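Local structure of uncharacterized protein (Bacteroides caccae, 3NO2) at residues 51-57 and 78-84; 96-101 and 113-118. The protein is of unknown function but folds as a six-bladed beta-propeller whose sequence is related to that of the Mal s 1 allergenic protein. Residues are numbered along the deposited sequence.

Overall arrangement
Contact 1 joins two consecutive blades of a six-bladed beta-propeller, and contact 2 lies within the second of them. From the N terminus, the chain lays down strands 6-10, 16-21 and 26-32, a sheet completed only at the C terminus by strand 270-274. It then builds the blade 41-44 to 67-72, and contact 1 (51-57 with 78-84) closes a loop of 20 residues by packing that blade's second strand on the first strand of the next. Contact 2 (96-101 with 113-118) follows in series, pairing the third and fourth strands of that next blade. Neither loop encloses or crosses the other. The contact centres, about 14 Å apart, lie about 10 and 18 Å from the chain centre, contact 1 inside.

Contact 1. Residues 51-57 and 78-84; sequences LFSYSKG and EMQTARI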
# COMPACT_ATOMS: atom_id res chain seq x y z
N LEU A 51 2.71 12.17 -1.89
CA LEU A 51 1.66 11.71 -2.79
C LEU A 51 0.70 10.83 -1.98
O LEU A 51 1.17 10.00 -1.18
CB LEU A 51 2.30 10.84 -3.88
CG LEU A 51 1.34 10.10 -4.81
CD1 LEU A 51 0.50 11.04 -5.70
CD2 LEU A 51 2.15 9.09 -5.68
N PHE A 52 -0.60 11.01 -2.14
CA PHE A 52 -1.54 10.09 -1.50
C PHE A 52 -2.77 9.93 -2.32
O PHE A 52 -3.22 10.86 -3.00
CB PHE A 52 -1.88 10.52 -0.04
CG PHE A 52 -2.63 11.82 0.12
CD1 PHE A 52 -1.97 13.04 0.09
CD2 PHE A 52 -3.98 11.80 0.27
CE1 PHE A 52 -2.70 14.21 0.26
CE2 PHE A 52 -4.70 12.97 0.43
CZ PHE A 52 -4.06 14.17 0.40
N SER A 53 -3.40 8.76 -2.19
CA SER A 53 -4.74 8.53 -2.71
C SER A 53 -5.74 8.69 -1.60
O SER A 53 -5.45 8.46 -0.40
CB SER A 53 -4.92 7.17 -3.38
OG SER A 53 -4.69 6.11 -2.48
N TYR A 54 -6.95 9.07 -2.00
CA TYR A 54 -7.99 9.35 -1.04
C TYR A 54 -9.39 8.92 -1.48
O TYR A 54 -10.40 9.39 -0.95
CB TYR A 54 -7.94 10.80 -0.59
CG TYR A 54 -8.14 11.86 -1.65
CD1 TYR A 54 -9.40 12.34 -1.94
CD2 TYR A 54 -7.07 12.46 -2.29
CE1 TYR A 54 -9.60 13.34 -2.87
CE2 TYR A 54 -7.26 13.48 -3.24
CZ TYR A 54 -8.53 13.88 -3.52
OH TYR A 54 -8.77 14.90 -4.43
N SER A 55 -9.42 7.97 -2.42
CA SER A 55 -10.66 7.36 -2.96
C SER A 55 -11.33 8.25 -3.96
O SER A 55 -11.55 7.87 -5.13
CB SER A 55 -11.61 6.86 -1.86
OG SER A 55 -12.54 5.94 -2.45
N LYS A 56 -11.61 9.49 -3.59
CA LYS A 56 -12.16 10.46 -4.54
C LYS A 56 -11.11 11.02 -5.48
O LYS A 56 -11.46 11.69 -6.46
CB LYS A 56 -12.88 11.60 -3.79
CG LYS A 56 -14.04 11.14 -2.92
CD LYS A 56 -15.05 10.33 -3.65
CE LYS A 56 -16.33 10.09 -2.85
NZ LYS A 56 -16.12 9.39 -1.60
N GLY A 57 -9.84 10.68 -5.31
CA GLY A 57 -8.77 11.19 -6.18
C GLY A 57 -7.43 10.86 -5.60
O GLY A 57 -7.33 10.08 -4.63
N GLU A 78 -12.91 4.51 -7.37
CA GLU A 78 -12.15 4.68 -6.14
C GLU A 78 -10.67 4.68 -6.46
O GLU A 78 -10.04 3.65 -6.82
CB GLU A 78 -12.44 3.58 -5.14
CG GLU A 78 -13.89 3.50 -4.70
CD GLU A 78 -14.12 2.54 -3.54
OE1 GLU A 78 -13.16 1.99 -2.99
OE2 GLU A 78 -15.32 2.36 -3.18
N MSE A 79 -10.02 5.83 -6.27
CA MSE A 79 -8.59 5.96 -6.43
C MSE A 79 -7.95 5.37 -5.18
O MSE A 79 -8.03 5.96 -4.09
CB MSE A 79 -8.22 7.44 -6.55
CG MSE A 79 -6.80 7.64 -6.95
SE MSE A 79 -6.43 7.48 -8.86
CE MSE A 79 -6.94 9.23 -9.39
N GLN A 80 -7.26 4.25 -5.34
CA GLN A 80 -6.71 3.50 -4.22
C GLN A 80 -5.22 3.25 -4.31
O GLN A 80 -4.64 2.90 -3.28
CB GLN A 80 -7.43 2.17 -4.03
CG GLN A 80 -8.90 2.28 -3.66
CD GLN A 80 -9.19 2.60 -2.22
OE1 GLN A 80 -8.31 2.86 -1.43
NE2 GLN A 80 -10.47 2.61 -1.88
N THR A 81 -4.59 3.40 -5.48
CA THR A 81 -3.16 3.29 -5.66
C THR A 81 -2.54 4.66 -5.78
O THR A 81 -3.06 5.52 -6.48
CB THR A 81 -2.85 2.53 -6.97
OG1 THR A 81 -3.32 1.17 -6.91
CG2 THR A 81 -1.36 2.50 -7.31
N ALA A 82 -1.39 4.84 -5.14
CA ALA A 82 -0.57 6.05 -5.30
C ALA A 82 0.85 5.72 -4.82
O ALA A 82 1.07 5.61 -3.62
CB ALA A 82 -1.17 7.20 -4.54
N ARG A 83 1.80 5.57 -5.73
CA ARG A 83 3.19 5.25 -5.39
C ARG A 83 4.12 6.06 -6.29
O ARG A 83 3.73 6.59 -7.32
CB ARG A 83 3.48 3.75 -5.51
CG ARG A 83 3.39 3.26 -6.95
CD ARG A 83 3.86 1.84 -7.10
NE ARG A 83 3.03 0.89 -6.40
CZ ARG A 83 3.38 0.22 -5.30
NH1 ARG A 83 4.56 0.38 -4.75
NH2 ARG A 83 2.54 -0.65 -4.80
N ILE A 84 5.37 6.15 -5.87
CA ILE A 84 6.45 6.69 -6.69
C ILE A 84 7.26 5.52 -7.23
O ILE A 84 7.75 4.66 -6.45
CB ILE A 84 7.31 7.65 -5.89
CG1 ILE A 84 6.48 8.83 -5.37
CG2 ILE A 84 8.54 8.10 -6.74
CD1 ILE A 84 5.90 9.78 -6.43
O HOH W 1 -6.95 5.29 -1.01
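Two adjoining beta-propeller blades meet here: strand 51-53 and strand 78-84 run nearly antiparallel (164°), yet their axes come no closer than 5.9 Å, which fits blade-to-blade packing with one local bridge. That bridge pairs Ser55 with Met79: Met79 N donates to Ser55 O (2.8 Å) and Ser55 N to Met79 O (3.0 Å). The positive phi of Ser55 (79°) belongs to the turn that makes this possible. Leu51, in the tp rotamer, sets CG 3.8 Å from Ala82 CB and CD2 3.9 Å from Ile84 CD1. Selenomethionine Met79 (tpp) lays its CB 3.4 Å from Gly57 O. Gln80 and Thr81 form a classic beta bulge opposite Ala93. Although CA-to-CB of Gln80 points away, its mm rotamer folds the amide back to Asn40 and Glu38. The Gln80 side chain lies about 5 Å from a bound citrate, probably from the crystallisation liquor. Gln80 NE2 donates to Glu78 OE1 (3.0 Å), also hydrogen-bonded to His124 ND1, and water 1 lies 2.8 Å from both Ser53 OG (chi1 p) and Gln80 OE1.

Contact 2. Residues 96-101 and 113-118; sequences GHPSTI and KTEFET
Build an antiparallel hairpin from extended strands 99-101 and 113-116, axes 4.7 Å apart at 161°, with Ser99 opposite Phe116, Thr100 opposite Glu115 and Ile101 opposite Thr114. The Ser99 and Ile101 pairs are hydrogen-bonded. Ile101 N donates to Thr114 O (2.8 Å) and Thr114 N to Ile101 O (2.9 Å); Phe116 N reaches Ser99 O at 3.0 Å, whereas Ser99 N to Phe116 O (2.8 Å) is weak, its angle being 121°. Thr100-Glu115 is non-hydrogen-bonded, but water 3 lies 2.7 Å from Thr100 OG1 and donates to Glu115 OE2 (2.7 Å). A cis peptide precedes Pro98. Beyond the strands, His97 (chi1 m) donates from ND1 to Glu117 OE1 (2.8 Å), a His-carboxylate bond; Glu121 O takes His97 NE2. Water 2 donates to Gly96 O (2.8 Å) and Ser99 OG (2.7 Å) and accepts from Thr118 N (2.9 Å); Gln126 also bonds Ser99 OG. With chi1 p, Phe116 presents a ring face to Ser99 CB, 3.6 Å from the centroid (CH-pi). These are the outer two strands of a propeller blade: Thr100 pairs inward with Trp94 of strand 90-95, while Ile101, Thr114 and Phe116 pack on strand 138-142 of the next blade.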
# COMPACT_ATOMS: atom_id res chain seq x y z
N GLY A 96 -12.92 0.68 -10.85
CA GLY A 96 -14.10 1.13 -11.59
C GLY A 96 -14.36 0.25 -12.78
O GLY A 96 -14.02 -0.96 -12.80
N HIS A 97 -14.97 0.85 -13.80
CA HIS A 97 -15.42 0.15 -15.04
C HIS A 97 -15.21 1.09 -16.23
O HIS A 97 -16.15 1.82 -16.60
CB HIS A 97 -16.87 -0.28 -14.90
CG HIS A 97 -17.06 -1.27 -13.81
ND1 HIS A 97 -16.53 -2.53 -13.89
CD2 HIS A 97 -17.65 -1.18 -12.59
CE1 HIS A 97 -16.77 -3.18 -12.77
NE2 HIS A 97 -17.45 -2.39 -11.97
N PRO A 98 -14.00 1.15 -16.77
CA PRO A 98 -12.86 0.29 -16.49
C PRO A 98 -12.01 0.75 -15.31
O PRO A 98 -11.94 1.95 -14.98
CB PRO A 98 -12.03 0.40 -17.77
CG PRO A 98 -12.29 1.77 -18.25
CD PRO A 98 -13.77 2.02 -17.96
N SER A 99 -11.33 -0.19 -14.72
CA SER A 99 -10.21 0.13 -13.84
C SER A 99 -9.18 0.89 -14.64
O SER A 99 -8.94 0.56 -15.81
CB SER A 99 -9.56 -1.12 -13.28
OG SER A 99 -10.49 -1.98 -12.58
N THR A 100 -8.56 1.90 -14.04
CA THR A 100 -7.64 2.76 -14.81
C THR A 100 -6.36 2.99 -14.01
O THR A 100 -6.41 3.33 -12.83
CB THR A 100 -8.29 4.11 -15.10
OG1 THR A 100 -9.52 3.89 -15.82
CG2 THR A 100 -7.41 5.00 -15.92
N ILE A 101 -5.22 2.82 -14.67
CA ILE A 101 -3.90 3.12 -14.16
C ILE A 101 -3.34 4.31 -14.94
O ILE A 101 -3.46 4.35 -16.18
CB ILE A 101 -2.98 1.90 -14.34
CG1 ILE A 101 -3.46 0.72 -13.52
CG2 ILE A 101 -1.50 2.26 -14.02
CD1 ILE A 101 -2.88 -0.64 -14.00
N LYS A 113 -1.53 5.72 -19.80
CA LYS A 113 -2.83 5.29 -19.31
C LYS A 113 -3.08 3.87 -19.70
O LYS A 113 -2.85 3.51 -20.88
CB LYS A 113 -3.90 6.17 -19.90
CG LYS A 113 -5.28 5.83 -19.47
CD LYS A 113 -6.29 6.83 -20.13
CE LYS A 113 -7.67 6.64 -19.67
NZ LYS A 113 -8.56 7.57 -20.54
N THR A 114 -3.58 3.05 -18.78
CA THR A 114 -4.01 1.70 -19.03
C THR A 114 -5.39 1.49 -18.47
O THR A 114 -5.66 1.87 -17.32
CB THR A 114 -3.02 0.72 -18.36
OG1 THR A 114 -1.73 0.91 -18.96
CG2 THR A 114 -3.48 -0.78 -18.47
N GLU A 115 -6.29 0.92 -19.25
CA GLU A 115 -7.63 0.56 -18.82
C GLU A 115 -7.81 -0.96 -18.88
O GLU A 115 -7.35 -1.60 -19.84
CB GLU A 115 -8.68 1.22 -19.69
CG GLU A 115 -8.73 2.72 -19.55
CD GLU A 115 -9.76 3.40 -20.46
OE1 GLU A 115 -10.14 2.79 -21.48
OE2 GLU A 115 -10.17 4.52 -20.17
N PHE A 116 -8.49 -1.54 -17.90
CA PHE A 116 -8.79 -2.96 -17.92
C PHE A 116 -10.08 -3.17 -17.13
O PHE A 116 -10.43 -2.41 -16.23
CB PHE A 116 -7.61 -3.77 -17.36
CG PHE A 116 -7.28 -3.49 -15.91
CD1 PHE A 116 -6.54 -2.39 -15.55
CD2 PHE A 116 -7.68 -4.36 -14.91
CE1 PHE A 116 -6.24 -2.13 -14.23
CE2 PHE A 116 -7.36 -4.09 -13.59
CZ PHE A 116 -6.65 -2.98 -13.26
N GLU A 117 -10.78 -4.23 -17.47
CA GLU A 117 -11.97 -4.65 -16.76
C GLU A 117 -11.71 -5.94 -15.98
O GLU A 117 -11.20 -6.95 -16.51
CB GLU A 117 -13.14 -4.82 -17.72
CG GLU A 117 -14.41 -5.33 -17.08
CD GLU A 117 -14.89 -4.48 -15.90
OE1 GLU A 117 -14.90 -3.27 -16.04
OE2 GLU A 117 -15.20 -5.08 -14.83
N THR A 118 -12.02 -5.88 -14.69
CA THR A 118 -11.77 -6.99 -13.78
C THR A 118 -12.90 -7.99 -13.74
O THR A 118 -12.69 -9.10 -13.26
CB THR A 118 -11.58 -6.50 -12.33
OG1 THR A 118 -12.75 -5.79 -11.87
CG2 THR A 118 -10.31 -5.61 -12.20
O HOH W 2 -12.65 -3.37 -13.45
O HOH W 3 -10.53 5.55 -17.72